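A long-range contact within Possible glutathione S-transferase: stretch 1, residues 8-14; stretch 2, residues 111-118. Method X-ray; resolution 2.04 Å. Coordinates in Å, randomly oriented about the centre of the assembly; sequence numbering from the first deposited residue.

Stretch 1 8-14: SMQRSGN
Stretch 2 (111-118) AYFWLCLV

What backbone shapes meet here? Residues 8-14 run through a type I turn from Met-9 to Ser-12, closed by Ser-12 N to Met-9 O at 3.3 Å, and enter a helix at Gly-13, with Ser-12 as N-cap. Residues 111-117 form the last part of a helix with a wider pi-type turn at 112-117; Val-118 leaves helical phi/psi (-81/121). In register, Arg-11 CA lies 7.8 Å from Leu-117 CA and Gly-13 CA 8.5 Å from Tyr-112 CA.

Which polar bond ties them? The CA-to-CB bond of Tyr-112, chi1 172° (t) and chi2 77°, points toward the other stretch, and Tyr-112 OH donates to Arg-11 O at 2.5 Å, a short bond with the acceptor near the ring plane. A tyrosine suits this buried place because its long, flat ring carries a donor to a backbone carbonyl at phi/psi -99/5. Beside it, Gly-13 N is 4.3 Å from Tyr-112 CE2; a CB on Gly-13 would point toward the helix.

Why is 81 Å² of Arg-11 covered, the most of any residue? Its CB points sideways, and chi1 -70° (m), chi2 177° (t), chi3 57° (p) and chi4 107° carry the side chain down to the end of the helix, beside Leu-117 and Cys-116. Arg-11 NE comes 3.4 Å from Leu-117 CD1, which sits at the guanidinium edge. Arg-11 NH2 remains 3.8 Å from Cys-116 O, a contact rather than a bond. The exposed position suits a charged group on an aliphatic stem.

What does Leu-117 contribute? With chi1 -156° (t) and chi2 53° (p), its sideways CB carries a branched end nearer the turn, and 62 Å² of Leu-117 is covered. Its closest approach to selenomethionine Met-9 is Leu-117 CD2 to Met-9 CE at 3.6 Å; the CB of Met-9 points toward the helix, with chi1 and chi2 both t and chi3 136°. In all, 257 Å² is buried.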

ATOM      1  N   SER A   8      18.955   4.225   2.370  1.00 27.14           N
ATOM      2  CA  SER A   8      18.199   5.273   1.698  1.00 27.51           C
ATOM      3  C   SER A   8      18.821   5.676   0.391  1.00 27.07           C
ATOM      4  O   SER A   8      19.991   5.751   0.267  1.00 27.05           O
ATOM      5  CB  SER A   8      18.058   6.504   2.639  1.00 27.10           C
ATOM      6  OG  SER A   8      17.488   7.618   2.031  1.00 27.29           O
HETATM    7  N   MSE A   9      18.009   5.936  -0.598  1.00 28.55           N
HETATM    8  CA  MSE A   9      18.481   6.613  -1.754  1.00 28.92           C
HETATM    9  C   MSE A   9      18.012   8.053  -1.754  1.00 28.18           C
HETATM   10  O   MSE A   9      16.857   8.350  -1.590  1.00 27.77           O
HETATM   11  CB  MSE A   9      17.961   5.891  -2.971  1.00 30.10           C
HETATM   12  CG  MSE A   9      18.630   6.315  -4.238  1.00 35.43           C
HETATM   13 SE   MSE A   9      17.902   5.318  -5.753  1.00 49.97          SE
HETATM   14  CE  MSE A   9      17.740   6.800  -6.977  1.00 43.56           C
ATOM     15  N   GLN A  10      18.940   8.954  -1.982  1.00 29.66           N
ATOM     16  CA  GLN A  10      18.713  10.407  -1.844  1.00 30.86           C
ATOM     17  C   GLN A  10      17.614  10.912  -2.783  1.00 30.57           C
ATOM     18  O   GLN A  10      16.709  11.593  -2.364  1.00 30.38           O
ATOM     19  CB  GLN A  10      20.063  11.155  -1.983  1.00 30.70           C
ATOM     20  CG  GLN A  10      20.065  12.644  -1.691  1.00 33.64           C
ATOM     21  CD  GLN A  10      19.719  12.983  -0.233  1.00 33.61           C
ATOM     22  OE1 GLN A  10      20.087  12.290   0.696  1.00 38.43           O
ATOM     23  NE2 GLN A  10      18.961  14.019  -0.059  1.00 34.18           N
ATOM     24  N   ARG A  11      17.637  10.472  -4.030  1.00 31.99           N
ATOM     25  CA  ARG A  11      16.701  10.973  -5.043  1.00 33.23           C
ATOM     26  C   ARG A  11      15.526  10.029  -5.252  1.00 32.36           C
ATOM     27  O   ARG A  11      14.699  10.270  -6.104  1.00 33.71           O
ATOM     28  CB  ARG A  11      17.427  11.268  -6.379  1.00 34.81           C
ATOM     29  CG  ARG A  11      18.405  12.510  -6.352  1.00 41.40           C
ATOM     30  CD  ARG A  11      19.188  12.752  -7.673  1.00 48.21           C
ATOM     31  NE  ARG A  11      18.249  12.916  -8.788  1.00 56.52           N
ATOM     32  CZ  ARG A  11      17.963  14.065  -9.409  1.00 60.58           C
ATOM     33  NH1 ARG A  11      18.579  15.202  -9.053  1.00 63.85           N
ATOM     34  NH2 ARG A  11      17.064  14.079 -10.402  1.00 59.29           N
ATOM     35  N   SER A  12      15.427   8.975  -4.455  1.00 30.17           N
ATOM     36  CA  SER A  12      14.247   8.132  -4.461  1.00 28.34           C
ATOM     37  C   SER A  12      13.041   8.709  -3.681  1.00 27.82           C
ATOM     38  O   SER A  12      13.193   9.121  -2.516  1.00 28.36           O
ATOM     39  CB  SER A  12      14.654   6.827  -3.851  1.00 28.25           C
ATOM     40  OG  SER A  12      13.538   6.107  -3.528  1.00 29.52           O
ATOM     41  N   GLY A  13      11.844   8.728  -4.278  1.00 25.42           N
ATOM     42  CA  GLY A  13      10.673   9.282  -3.626  1.00 24.57           C
ATOM     43  C   GLY A  13      10.205   8.460  -2.445  1.00 24.21           C
ATOM     44  O   GLY A  13       9.757   8.996  -1.464  1.00 24.16           O
ATOM     45  N   ASN A  14      10.299   7.142  -2.529  1.00 23.31           N
ATOM     46  CA  ASN A  14       9.984   6.303  -1.385  1.00 23.08           C
ATOM     47  C   ASN A  14      10.861   6.503  -0.200  1.00 22.33           C
ATOM     48  O   ASN A  14      10.358   6.460   0.923  1.00 21.80           O
ATOM     49  CB  ASN A  14       9.984   4.827  -1.762  1.00 23.41           C
ATOM     50  CG  ASN A  14       8.786   4.453  -2.560  1.00 24.51           C
ATOM     51  OD1 ASN A  14       7.723   4.954  -2.330  1.00 25.89           O
ATOM     52  ND2 ASN A  14       8.962   3.593  -3.535  1.00 28.62           N
ATOM     53  N   ALA A 111       6.696   7.568 -13.788  1.00 30.40           N
ATOM     54  CA  ALA A 111       6.955   8.823 -14.509  1.00 30.73           C
ATOM     55  C   ALA A 111       8.190   9.529 -13.960  1.00 31.18           C
ATOM     56  O   ALA A 111       9.131   9.804 -14.689  1.00 31.10           O
ATOM     57  CB  ALA A 111       5.681   9.763 -14.459  1.00 30.98           C
ATOM     58  N   TYR A 112       8.206   9.760 -12.645  1.00 31.84           N
ATOM     59  CA  TYR A 112       9.370  10.333 -11.964  1.00 32.25           C
ATOM     60  C   TYR A 112      10.642   9.527 -12.184  1.00 32.54           C
ATOM     61  O   TYR A 112      11.734  10.056 -12.428  1.00 32.21           O
ATOM     62  CB  TYR A 112       9.098  10.488 -10.445  1.00 32.46           C
ATOM     63  CG  TYR A 112      10.333  10.903  -9.672  1.00 32.22           C
ATOM     64  CD1 TYR A 112      10.776  12.222  -9.691  1.00 32.00           C
ATOM     65  CD2 TYR A 112      11.077   9.961  -8.960  1.00 33.44           C
ATOM     66  CE1 TYR A 112      11.906  12.603  -9.021  1.00 34.49           C
ATOM     67  CE2 TYR A 112      12.218  10.324  -8.281  1.00 34.90           C
ATOM     68  CZ  TYR A 112      12.626  11.649  -8.326  1.00 35.45           C
ATOM     69  OH  TYR A 112      13.759  12.014  -7.675  1.00 37.41           O
ATOM     70  N   PHE A 113      10.525   8.220 -12.042  1.00 33.67           N
ATOM     71  CA  PHE A 113      11.723   7.417 -12.075  1.00 33.41           C
ATOM     72  C   PHE A 113      12.326   7.497 -13.461  1.00 33.23           C
ATOM     73  O   PHE A 113      13.524   7.753 -13.612  1.00 32.95           O
ATOM     74  CB  PHE A 113      11.418   5.957 -11.701  1.00 33.22           C
ATOM     75  CG  PHE A 113      12.624   5.084 -11.721  1.00 33.67           C
ATOM     76  CD1 PHE A 113      13.521   5.099 -10.656  1.00 35.52           C
ATOM     77  CD2 PHE A 113      12.892   4.273 -12.815  1.00 34.90           C
ATOM     78  CE1 PHE A 113      14.672   4.301 -10.678  1.00 36.72           C
ATOM     79  CE2 PHE A 113      14.026   3.469 -12.854  1.00 34.54           C
ATOM     80  CZ  PHE A 113      14.913   3.469 -11.790  1.00 35.33           C
ATOM     81  N   TRP A 114      11.470   7.254 -14.451  1.00 33.37           N
ATOM     82  CA  TRP A 114      11.901   7.101 -15.857  1.00 35.11           C
ATOM     83  C   TRP A 114      12.196   8.427 -16.520  1.00 35.52           C
ATOM     84  O   TRP A 114      13.228   8.570 -17.154  1.00 35.49           O
ATOM     85  CB  TRP A 114      10.888   6.254 -16.668  1.00 34.26           C
ATOM     86  CG  TRP A 114      10.934   4.841 -16.236  1.00 33.74           C
ATOM     87  CD1 TRP A 114      10.041   4.190 -15.431  1.00 33.98           C
ATOM     88  CD2 TRP A 114      11.961   3.905 -16.535  1.00 32.47           C
ATOM     89  NE1 TRP A 114      10.461   2.904 -15.210  1.00 33.74           N
ATOM     90  CE2 TRP A 114      11.635   2.706 -15.887  1.00 32.58           C
ATOM     91  CE3 TRP A 114      13.128   3.969 -17.299  1.00 33.74           C
ATOM     92  CZ2 TRP A 114      12.419   1.579 -15.983  1.00 33.67           C
ATOM     93  CZ3 TRP A 114      13.907   2.850 -17.401  1.00 34.97           C
ATOM     94  CH2 TRP A 114      13.548   1.660 -16.749  1.00 34.64           C
ATOM     95  N   LEU A 115      11.319   9.406 -16.296  1.00 36.85           N
ATOM     96  CA  LEU A 115      11.478  10.707 -16.926  1.00 39.28           C
ATOM     97  C   LEU A 115      12.447  11.633 -16.216  1.00 39.91           C
ATOM     98  O   LEU A 115      13.012  12.509 -16.825  1.00 40.73           O
ATOM     99  CB  LEU A 115      10.136  11.400 -17.136  1.00 38.52           C
ATOM    100  CG  LEU A 115       9.075  10.595 -17.853  1.00 39.76           C
ATOM    101  CD1 LEU A 115       7.828  11.454 -18.079  1.00 39.34           C
ATOM    102  CD2 LEU A 115       9.594   9.925 -19.171  1.00 39.83           C
ATOM    103  N   CYS A 116      12.643  11.454 -14.928  1.00 41.84           N
ATOM    104  CA  CYS A 116      13.495  12.382 -14.187  1.00 43.54           C
ATOM    105  C   CYS A 116      14.747  11.719 -13.677  1.00 43.67           C
ATOM    106  O   CYS A 116      15.764  12.381 -13.560  1.00 45.03           O
ATOM    107  CB  CYS A 116      12.780  13.141 -13.022  1.00 43.52           C
ATOM    108  SG  CYS A 116      11.156  14.039 -13.313  1.00 47.23           S
ATOM    109  N   LEU A 117      14.716  10.432 -13.373  1.00 43.94           N
ATOM    110  CA  LEU A 117      15.883   9.846 -12.714  1.00 43.81           C
ATOM    111  C   LEU A 117      16.837   9.015 -13.598  1.00 43.75           C
ATOM    112  O   LEU A 117      18.056   9.100 -13.474  1.00 43.63           O
ATOM    113  CB  LEU A 117      15.388   9.053 -11.518  1.00 43.93           C
ATOM    114  CG  LEU A 117      16.250   8.736 -10.317  1.00 43.93           C
ATOM    115  CD1 LEU A 117      16.876   9.997  -9.752  1.00 46.51           C
ATOM    116  CD2 LEU A 117      15.329   8.077  -9.300  1.00 44.40           C
ATOM    117  N   VAL A 118      16.268   8.186 -14.465  1.00 43.46           N
ATOM    118  CA  VAL A 118      17.049   7.330 -15.341  1.00 43.33           C
ATOM    119  C   VAL A 118      17.520   8.120 -16.519  1.00 44.57           C
ATOM    120  O   VAL A 118      16.705   8.682 -17.258  1.00 45.12           O
ATOM    121  CB  VAL A 118      16.191   6.223 -15.872  1.00 42.99           C
ATOM    122  CG1 VAL A 118      16.855   5.541 -17.027  1.00 41.61           C
ATOM    123  CG2 VAL A 118      15.921   5.239 -14.770  1.00 41.99           C
TER